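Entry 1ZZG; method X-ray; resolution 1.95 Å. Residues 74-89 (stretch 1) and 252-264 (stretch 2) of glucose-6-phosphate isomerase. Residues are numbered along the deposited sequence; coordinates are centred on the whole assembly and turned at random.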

ATOM      1  N   ILE A  74      -2.920   1.548 -15.622  1.00 21.45           N
ATOM      2  CA  ILE A  74      -2.446   2.286 -14.470  1.00 21.65           C
ATOM      3  C   ILE A  74      -3.507   3.239 -13.923  1.00 23.46           C
ATOM      4  O   ILE A  74      -4.418   3.648 -14.639  1.00 22.84           O
ATOM      5  CB  ILE A  74      -1.157   3.043 -14.869  1.00 22.15           C
ATOM      6  CG1 ILE A  74      -0.363   3.448 -13.628  1.00 20.81           C
ATOM      7  CG2 ILE A  74      -1.503   4.255 -15.722  1.00 22.26           C
ATOM      8  CD1 ILE A  74       1.035   3.920 -13.970  1.00 21.83           C
ATOM      9  N   GLY A  75      -3.395   3.575 -12.642  1.00 23.87           N
ATOM     10  CA  GLY A  75      -4.361   4.470 -12.037  1.00 23.23           C
ATOM     11  C   GLY A  75      -5.778   3.919 -12.064  1.00 24.57           C
ATOM     12  O   GLY A  75      -6.052   2.852 -11.518  1.00 23.90           O
ATOM     13  N   GLY A  76      -6.682   4.649 -12.707  1.00 24.18           N
ATOM     14  CA  GLY A  76      -8.066   4.217 -12.778  1.00 25.41           C
ATOM     15  C   GLY A  76      -8.260   2.895 -13.498  1.00 27.36           C
ATOM     16  O   GLY A  76      -9.266   2.221 -13.301  1.00 28.97           O
ATOM     17  N   SER A  77      -7.292   2.514 -14.323  1.00 25.61           N
ATOM     18  CA  SER A  77      -7.389   1.265 -15.070  1.00 26.37           C
ATOM     19  C   SER A  77      -6.746   0.086 -14.344  1.00 25.18           C
ATOM     20  O   SER A  77      -6.707  -1.026 -14.873  1.00 25.30           O
ATOM     21  CB  SER A  77      -6.742   1.435 -16.444  1.00 25.97           C
ATOM     22  OG  SER A  77      -7.419   2.419 -17.201  1.00 29.34           O
ATOM     23  N   ALA A  78      -6.250   0.324 -13.131  1.00 22.35           N
ATOM     24  CA  ALA A  78      -5.601  -0.736 -12.370  1.00 22.85           C
ATOM     25  C   ALA A  78      -6.073  -0.879 -10.924  1.00 22.65           C
ATOM     26  O   ALA A  78      -6.253  -1.999 -10.437  1.00 22.39           O
ATOM     27  CB  ALA A  78      -4.085  -0.527 -12.389  1.00 22.77           C
ATOM     28  N   LEU A  79      -6.269   0.244 -10.233  1.00 22.14           N
ATOM     29  CA  LEU A  79      -6.667   0.193  -8.832  1.00 22.08           C
ATOM     30  C   LEU A  79      -7.992  -0.516  -8.560  1.00 21.44           C
ATOM     31  O   LEU A  79      -8.075  -1.337  -7.639  1.00 21.76           O
ATOM     32  CB  LEU A  79      -6.669   1.608  -8.226  1.00 21.55           C
ATOM     33  CG  LEU A  79      -5.285   2.287  -8.184  1.00 23.18           C
ATOM     34  CD1 LEU A  79      -5.416   3.680  -7.595  1.00 23.27           C
ATOM     35  CD2 LEU A  79      -4.297   1.457  -7.365  1.00 23.43           C
ATOM     36  N   GLY A  80      -9.021  -0.202  -9.347  1.00 20.84           N
ATOM     37  CA  GLY A  80     -10.313  -0.851  -9.169  1.00 21.08           C
ATOM     38  C   GLY A  80     -10.142  -2.347  -9.372  1.00 21.35           C
ATOM     39  O   GLY A  80     -10.578  -3.148  -8.538  1.00 21.98           O
ATOM     40  N   PRO A  81      -9.520  -2.763 -10.491  1.00 20.64           N
ATOM     41  CA  PRO A  81      -9.318  -4.196 -10.728  1.00 21.35           C
ATOM     42  C   PRO A  81      -8.546  -4.873  -9.572  1.00 21.91           C
ATOM     43  O   PRO A  81      -8.962  -5.925  -9.083  1.00 22.42           O
ATOM     44  CB  PRO A  81      -8.551  -4.217 -12.052  1.00 20.29           C
ATOM     45  CG  PRO A  81      -9.159  -3.073 -12.789  1.00 19.91           C
ATOM     46  CD  PRO A  81      -9.219  -1.984 -11.706  1.00 20.15           C
ATOM     47  N   LYS A  82      -7.438  -4.270  -9.128  1.00 21.89           N
ATOM     48  CA  LYS A  82      -6.656  -4.848  -8.025  1.00 22.33           C
ATOM     49  C   LYS A  82      -7.499  -5.037  -6.771  1.00 22.34           C
ATOM     50  O   LYS A  82      -7.473  -6.096  -6.150  1.00 24.18           O
ATOM     51  CB  LYS A  82      -5.449  -3.970  -7.651  1.00 24.58           C
ATOM     52  CG  LYS A  82      -4.206  -4.156  -8.516  1.00 29.61           C
ATOM     53  CD  LYS A  82      -2.978  -3.525  -7.855  1.00 29.15           C
ATOM     54  CE  LYS A  82      -1.713  -3.779  -8.669  1.00 31.49           C
ATOM     55  NZ  LYS A  82      -0.489  -3.275  -7.983  1.00 32.62           N
ATOM     56  N   ALA A  83      -8.233  -3.999  -6.388  1.00 20.64           N
ATOM     57  CA  ALA A  83      -9.066  -4.064  -5.197  1.00 21.29           C
ATOM     58  C   ALA A  83     -10.093  -5.198  -5.263  1.00 21.90           C
ATOM     59  O   ALA A  83     -10.283  -5.927  -4.290  1.00 22.05           O
ATOM     60  CB  ALA A  83      -9.773  -2.727  -4.986  1.00 20.57           C
ATOM     61  N   LEU A  84     -10.743  -5.346  -6.417  1.00 21.41           N
ATOM     62  CA  LEU A  84     -11.771  -6.369  -6.604  1.00 21.49           C
ATOM     63  C   LEU A  84     -11.234  -7.797  -6.759  1.00 22.05           C
ATOM     64  O   LEU A  84     -11.727  -8.737  -6.115  1.00 20.79           O
ATOM     65  CB  LEU A  84     -12.642  -5.999  -7.812  1.00 20.82           C
ATOM     66  CG  LEU A  84     -13.520  -4.746  -7.647  1.00 24.43           C
ATOM     67  CD1 LEU A  84     -14.114  -4.333  -8.993  1.00 23.52           C
ATOM     68  CD2 LEU A  84     -14.631  -5.021  -6.633  1.00 22.25           C
ATOM     69  N   GLU A  85     -10.226  -7.964  -7.610  1.00 22.01           N
ATOM     70  CA  GLU A  85      -9.643  -9.283  -7.840  1.00 23.76           C
ATOM     71  C   GLU A  85      -8.992  -9.868  -6.590  1.00 24.11           C
ATOM     72  O   GLU A  85      -9.087 -11.066  -6.340  1.00 23.59           O
ATOM     73  CB  GLU A  85      -8.620  -9.212  -8.976  1.00 23.59           C
ATOM     74  CG  GLU A  85      -8.017 -10.561  -9.391  1.00 24.53           C
ATOM     75  CD  GLU A  85      -6.730 -10.890  -8.659  1.00 26.86           C
ATOM     76  OE1 GLU A  85      -5.847 -10.006  -8.596  1.00 25.88           O
ATOM     77  OE2 GLU A  85      -6.590 -12.033  -8.158  1.00 25.46           O
ATOM     78  N   ALA A  86      -8.336  -9.021  -5.803  1.00 23.85           N
ATOM     79  CA  ALA A  86      -7.677  -9.481  -4.588  1.00 24.55           C
ATOM     80  C   ALA A  86      -8.706  -9.998  -3.590  1.00 25.61           C
ATOM     81  O   ALA A  86      -8.452 -10.941  -2.846  1.00 25.28           O
ATOM     82  CB  ALA A  86      -6.873  -8.346  -3.965  1.00 23.98           C
ATOM     83  N   ALA A  87      -9.881  -9.380  -3.590  1.00 25.03           N
ATOM     84  CA  ALA A  87     -10.926  -9.763  -2.656  1.00 26.62           C
ATOM     85  C   ALA A  87     -11.818 -10.918  -3.107  1.00 27.07           C
ATOM     86  O   ALA A  87     -12.349 -11.658  -2.273  1.00 26.71           O
ATOM     87  CB  ALA A  87     -11.789  -8.548  -2.335  1.00 25.35           C
ATOM     88  N   PHE A  88     -11.967 -11.096  -4.414  1.00 25.41           N
ATOM     89  CA  PHE A  88     -12.868 -12.129  -4.895  1.00 26.00           C
ATOM     90  C   PHE A  88     -12.332 -13.155  -5.883  1.00 26.59           C
ATOM     91  O   PHE A  88     -13.105 -13.732  -6.644  1.00 28.01           O
ATOM     92  CB  PHE A  88     -14.107 -11.448  -5.486  1.00 24.75           C
ATOM     93  CG  PHE A  88     -14.720 -10.423  -4.571  1.00 24.69           C
ATOM     94  CD1 PHE A  88     -15.186 -10.791  -3.311  1.00 24.95           C
ATOM     95  CD2 PHE A  88     -14.824  -9.092  -4.964  1.00 24.93           C
ATOM     96  CE1 PHE A  88     -15.752  -9.848  -2.451  1.00 24.01           C
ATOM     97  CE2 PHE A  88     -15.389  -8.136  -4.115  1.00 26.47           C
ATOM     98  CZ  PHE A  88     -15.854  -8.513  -2.852  1.00 25.55           C
ATOM     99  N   ASN A  89     -11.028 -13.401  -5.882  1.00 26.30           N
ATOM    100  CA  ASN A  89     -10.495 -14.388  -6.807  1.00 28.25           C
ATOM    101  C   ASN A  89     -10.895 -15.784  -6.322  1.00 30.11           C
ATOM    102  O   ASN A  89     -10.452 -16.237  -5.267  1.00 29.03           O
ATOM    103  CB  ASN A  89      -8.973 -14.283  -6.903  1.00 28.38           C
ATOM    104  CG  ASN A  89      -8.411 -15.101  -8.053  1.00 29.29           C
ATOM    105  OD1 ASN A  89      -8.808 -16.246  -8.258  1.00 29.21           O
ATOM    106  ND2 ASN A  89      -7.483 -14.516  -8.806  1.00 26.23           N
ATOM    107  N   GLU A 252      -7.938  -8.438   4.920  1.00 24.74           N
ATOM    108  CA  GLU A 252      -6.764  -8.649   4.086  1.00 24.21           C
ATOM    109  C   GLU A 252      -7.255  -8.848   2.648  1.00 24.90           C
ATOM    110  O   GLU A 252      -6.592  -8.445   1.691  1.00 23.10           O
ATOM    111  CB  GLU A 252      -5.971  -9.871   4.566  1.00 25.58           C
ATOM    112  CG  GLU A 252      -4.738 -10.210   3.725  1.00 26.80           C
ATOM    113  CD  GLU A 252      -3.641  -9.141   3.759  1.00 25.99           C
ATOM    114  OE1 GLU A 252      -3.691  -8.218   4.604  1.00 26.25           O
ATOM    115  OE2 GLU A 252      -2.708  -9.238   2.930  1.00 29.19           O
ATOM    116  N   ARG A 253      -8.424  -9.465   2.498  1.00 23.01           N
ATOM    117  CA  ARG A 253      -8.995  -9.679   1.167  1.00 23.33           C
ATOM    118  C   ARG A 253      -9.192  -8.323   0.479  1.00 22.88           C
ATOM    119  O   ARG A 253      -9.063  -8.209  -0.744  1.00 23.11           O
ATOM    120  CB  ARG A 253     -10.338 -10.406   1.275  1.00 23.89           C
ATOM    121  CG  ARG A 253     -10.237 -11.827   1.822  1.00 25.13           C
ATOM    122  CD  ARG A 253     -11.625 -12.398   2.034  1.00 27.60           C
ATOM    123  NE  ARG A 253     -12.378 -12.407   0.786  1.00 26.26           N
ATOM    124  CZ  ARG A 253     -13.701 -12.455   0.710  1.00 27.66           C
ATOM    125  NH1 ARG A 253     -14.424 -12.493   1.821  1.00 28.87           N
ATOM    126  NH2 ARG A 253     -14.300 -12.474  -0.477  1.00 26.32           N
ATOM    127  N   LEU A 254      -9.497  -7.304   1.276  1.00 20.89           N
ATOM    128  CA  LEU A 254      -9.699  -5.946   0.769  1.00 22.46           C
ATOM    129  C   LEU A 254      -8.446  -5.083   0.941  1.00 22.19           C
ATOM    130  O   LEU A 254      -8.542  -3.861   1.019  1.00 24.97           O
ATOM    131  CB  LEU A 254     -10.857  -5.270   1.504  1.00 23.36           C
ATOM    132  CG  LEU A 254     -12.291  -5.726   1.235  1.00 25.31           C
ATOM    133  CD1 LEU A 254     -13.237  -4.907   2.103  1.00 26.67           C
ATOM    134  CD2 LEU A 254     -12.634  -5.541  -0.241  1.00 25.17           C
ATOM    135  N   SER A 255      -7.278  -5.712   0.996  1.00 22.80           N
ATOM    136  CA  SER A 255      -6.026  -4.976   1.185  1.00 23.32           C
ATOM    137  C   SER A 255      -5.730  -3.927   0.108  1.00 22.99           C
ATOM    138  O   SER A 255      -4.928  -3.023   0.325  1.00 22.39           O
ATOM    139  CB  SER A 255      -4.850  -5.955   1.259  1.00 22.62           C
ATOM    140  OG  SER A 255      -4.608  -6.556   0.004  1.00 28.29           O
ATOM    141  N   HIS A 256      -6.364  -4.043  -1.052  1.00 21.63           N
ATOM    142  CA  HIS A 256      -6.111  -3.089  -2.127  1.00 22.24           C
ATOM    143  C   HIS A 256      -7.197  -2.024  -2.270  1.00 23.02           C
ATOM    144  O   HIS A 256      -7.095  -1.142  -3.130  1.00 22.42           O
ATOM    145  CB  HIS A 256      -5.916  -3.841  -3.445  1.00 22.37           C
ATOM    146  CG  HIS A 256      -4.668  -4.669  -3.474  1.00 24.78           C
ATOM    147  ND1 HIS A 256      -3.442  -4.150  -3.829  1.00 26.89           N
ATOM    148  CD2 HIS A 256      -4.441  -5.954  -3.111  1.00 26.37           C
ATOM    149  CE1 HIS A 256      -2.513  -5.077  -3.680  1.00 28.16           C
ATOM    150  NE2 HIS A 256      -3.093  -6.181  -3.245  1.00 28.79           N
ATOM    151  N   LEU A 257      -8.227  -2.098  -1.428  1.00 21.23           N
ATOM    152  CA  LEU A 257      -9.307  -1.123  -1.486  1.00 21.75           C
ATOM    153  C   LEU A 257      -8.839   0.269  -1.057  1.00 20.79           C
ATOM    154  O   LEU A 257      -9.194   1.265  -1.691  1.00 23.19           O
ATOM    155  CB  LEU A 257     -10.493  -1.557  -0.612  1.00 20.70           C
ATOM    156  CG  LEU A 257     -11.740  -0.668  -0.738  1.00 22.96           C
ATOM    157  CD1 LEU A 257     -12.258  -0.711  -2.168  1.00 24.43           C
ATOM    158  CD2 LEU A 257     -12.831  -1.150   0.206  1.00 22.74           C
ATOM    159  N   PRO A 258      -8.036   0.364   0.023  1.00 21.12           N
ATOM    160  CA  PRO A 258      -7.586   1.699   0.439  1.00 21.45           C
ATOM    161  C   PRO A 258      -6.906   2.493  -0.679  1.00 21.83           C
ATOM    162  O   PRO A 258      -7.157   3.688  -0.830  1.00 22.29           O
ATOM    163  CB  PRO A 258      -6.646   1.398   1.605  1.00 19.67           C
ATOM    164  CG  PRO A 258      -7.289   0.182   2.223  1.00 20.82           C
ATOM    165  CD  PRO A 258      -7.588  -0.657   0.989  1.00 20.72           C
ATOM    166  N   SER A 259      -6.060   1.834  -1.467  1.00 21.79           N
ATOM    167  CA  SER A 259      -5.374   2.518  -2.561  1.00 21.96           C
ATOM    168  C   SER A 259      -6.376   3.061  -3.567  1.00 20.86           C
ATOM    169  O   SER A 259      -6.202   4.159  -4.100  1.00 20.43           O
ATOM    170  CB  SER A 259      -4.401   1.579  -3.271  1.00 24.56           C
ATOM    171  OG  SER A 259      -3.272   1.313  -2.465  1.00 29.01           O
ATOM    172  N   TRP A 260      -7.417   2.282  -3.834  1.00 20.15           N
ATOM    173  CA  TRP A 260      -8.459   2.701  -4.770  1.00 20.43           C
ATOM    174  C   TRP A 260      -9.152   3.958  -4.237  1.00 19.73           C
ATOM    175  O   TRP A 260      -9.415   4.903  -4.990  1.00 19.39           O
ATOM    176  CB  TRP A 260      -9.493   1.584  -4.944  1.00 20.68           C
ATOM    177  CG  TRP A 260     -10.704   2.000  -5.724  1.00 20.49           C
ATOM    178  CD1 TRP A 260     -10.825   2.087  -7.085  1.00 21.77           C
ATOM    179  CD2 TRP A 260     -11.958   2.426  -5.180  1.00 21.47           C
ATOM    180  NE1 TRP A 260     -12.081   2.544  -7.422  1.00 21.83           N
ATOM    181  CE2 TRP A 260     -12.797   2.760  -6.272  1.00 22.98           C
ATOM    182  CE3 TRP A 260     -12.457   2.558  -3.875  1.00 20.94           C
ATOM    183  CZ2 TRP A 260     -14.108   3.221  -6.097  1.00 22.62           C
ATOM    184  CZ3 TRP A 260     -13.767   3.016  -3.699  1.00 21.83           C
ATOM    185  CH2 TRP A 260     -14.575   3.342  -4.808  1.00 20.76           C
ATOM    186  N   PHE A 261      -9.445   3.971  -2.939  1.00 18.29           N
ATOM    187  CA  PHE A 261     -10.111   5.126  -2.343  1.00 19.60           C
ATOM    188  C   PHE A 261      -9.223   6.363  -2.356  1.00 19.87           C
ATOM    189  O   PHE A 261      -9.698   7.486  -2.572  1.00 20.37           O
ATOM    190  CB  PHE A 261     -10.532   4.844  -0.900  1.00 20.40           C
ATOM    191  CG  PHE A 261     -11.127   6.046  -0.217  1.00 22.12           C
ATOM    192  CD1 PHE A 261     -12.379   6.531  -0.600  1.00 21.50           C
ATOM    193  CD2 PHE A 261     -10.402   6.748   0.740  1.00 21.40           C
ATOM    194  CE1 PHE A 261     -12.895   7.703  -0.043  1.00 24.03           C
ATOM    195  CE2 PHE A 261     -10.906   7.919   1.303  1.00 24.80           C
ATOM    196  CZ  PHE A 261     -12.156   8.398   0.908  1.00 23.65           C
ATOM    197  N   VAL A 262      -7.932   6.164  -2.111  1.00 20.92           N
ATOM    198  CA  VAL A 262      -6.995   7.277  -2.113  1.00 21.95           C
ATOM    199  C   VAL A 262      -7.013   8.003  -3.465  1.00 21.91           C
ATOM    200  O   VAL A 262      -7.034   9.233  -3.501  1.00 21.05           O
ATOM    201  CB  VAL A 262      -5.565   6.799  -1.757  1.00 20.75           C
ATOM    202  CG1 VAL A 262      -4.570   7.933  -1.943  1.00 22.40           C
ATOM    203  CG2 VAL A 262      -5.532   6.336  -0.305  1.00 19.51           C
ATOM    204  N   GLN A 263      -7.010   7.261  -4.573  1.00 22.86           N
ATOM    205  CA  GLN A 263      -7.073   7.917  -5.877  1.00 22.75           C
ATOM    206  C   GLN A 263      -8.428   8.594  -6.040  1.00 22.43           C
ATOM    207  O   GLN A 263      -8.516   9.726  -6.515  1.00 22.74           O
ATOM    208  CB  GLN A 263      -6.900   6.940  -7.048  1.00 25.00           C
ATOM    209  CG  GLN A 263      -7.329   7.596  -8.366  1.00 25.99           C
ATOM    210  CD  GLN A 263      -7.105   6.748  -9.600  1.00 31.52           C
ATOM    211  OE1 GLN A 263      -7.247   5.532  -9.567  1.00 34.62           O
ATOM    212  NE2 GLN A 263      -6.779   7.400 -10.713  1.00 31.61           N
ATOM    213  N   LEU A 264      -9.490   7.885  -5.675  1.00 22.78           N
ATOM    214  CA  LEU A 264     -10.834   8.440  -5.795  1.00 21.83           C
ATOM    215  C   LEU A 264     -10.942   9.766  -5.044  1.00 22.32           C
ATOM    216  O   LEU A 264     -11.393  10.772  -5.591  1.00 21.89           O
ATOM    217  CB  LEU A 264     -11.869   7.467  -5.230  1.00 22.57           C
ATOM    218  CG  LEU A 264     -13.296   8.034  -5.186  1.00 23.57           C
ATOM    219  CD1 LEU A 264     -13.801   8.255  -6.612  1.00 22.44           C
ATOM    220  CD2 LEU A 264     -14.219   7.094  -4.430  1.00 21.49           C
TER
HETATM  221  O   HOH W   1      -6.092  -0.829  -5.614  1.00 22.42           O
HETATM  222  O   HOH W   2      -8.574  -5.710  -2.083  1.00 25.90           O

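This is a close, nearly antiparallel packing of two helical segments, built on small residues and fastened by one arginine and two bridging waters. The axes of helices 79-88 and 257-264 cross at -156° and approach to 8.4 Å. The contact buries 697 Å², both sides summed.

The backbones come nearest where stretch 1 carries alanine. The CA atoms of Ala-83 and His-256 lie 4.4 Å apart, and those of Ala-87 and Arg-253 4.3 Å. A methyl group takes little room, so the chains can approach this closely. Ala-83 CB packs against Leu-257 CA at 3.9 Å and Trp-260 CB at 4.3 Å. Ala-87 CB meets Leu-254 CD2 at 3.8 Å.

Arg-253 makes the direct hydrogen bonds. Its CA-to-CB bond points sideways, but the end of the chain comes nearer stretch 1. NH2 donates to Ala-87 O at 2.8 Å, and NE adds a weak bond to the same oxygen at 3.1 Å. This carbonyl lies at the edge of the guanidinium, near its plane, where the N-H groups point. Phe-88 CD1 lies 3.4 Å from Arg-253 NH2.

Water links the backbones further. One water donates to Leu-79 O (2.9 Å) and His-256 O (2.7 Å). The other donates to Ala-83 O (2.8 Å) and Arg-253 O (2.9 Å), and accepts from His-256 N (3.0 Å).

His-256 points toward stretch 1. Its CB lies 3.6 Å from Ala-83 CA, and its CD2 3.5 Å from Ala-86 CB.

At the other end, Leu-79 points toward stretch 2. Its CB sits 4.0 Å from Trp-260 CA, and its CD1 3.3 Å from Gln-263 OE1. Gly-80 has no side chain, and its CA reaches within 3.6 Å of Trp-260 CD1. Gln-263 extends to the loop, with OE1 3.3 Å from Gly-75 C. Gly-75 has a positive phi, which favours glycine.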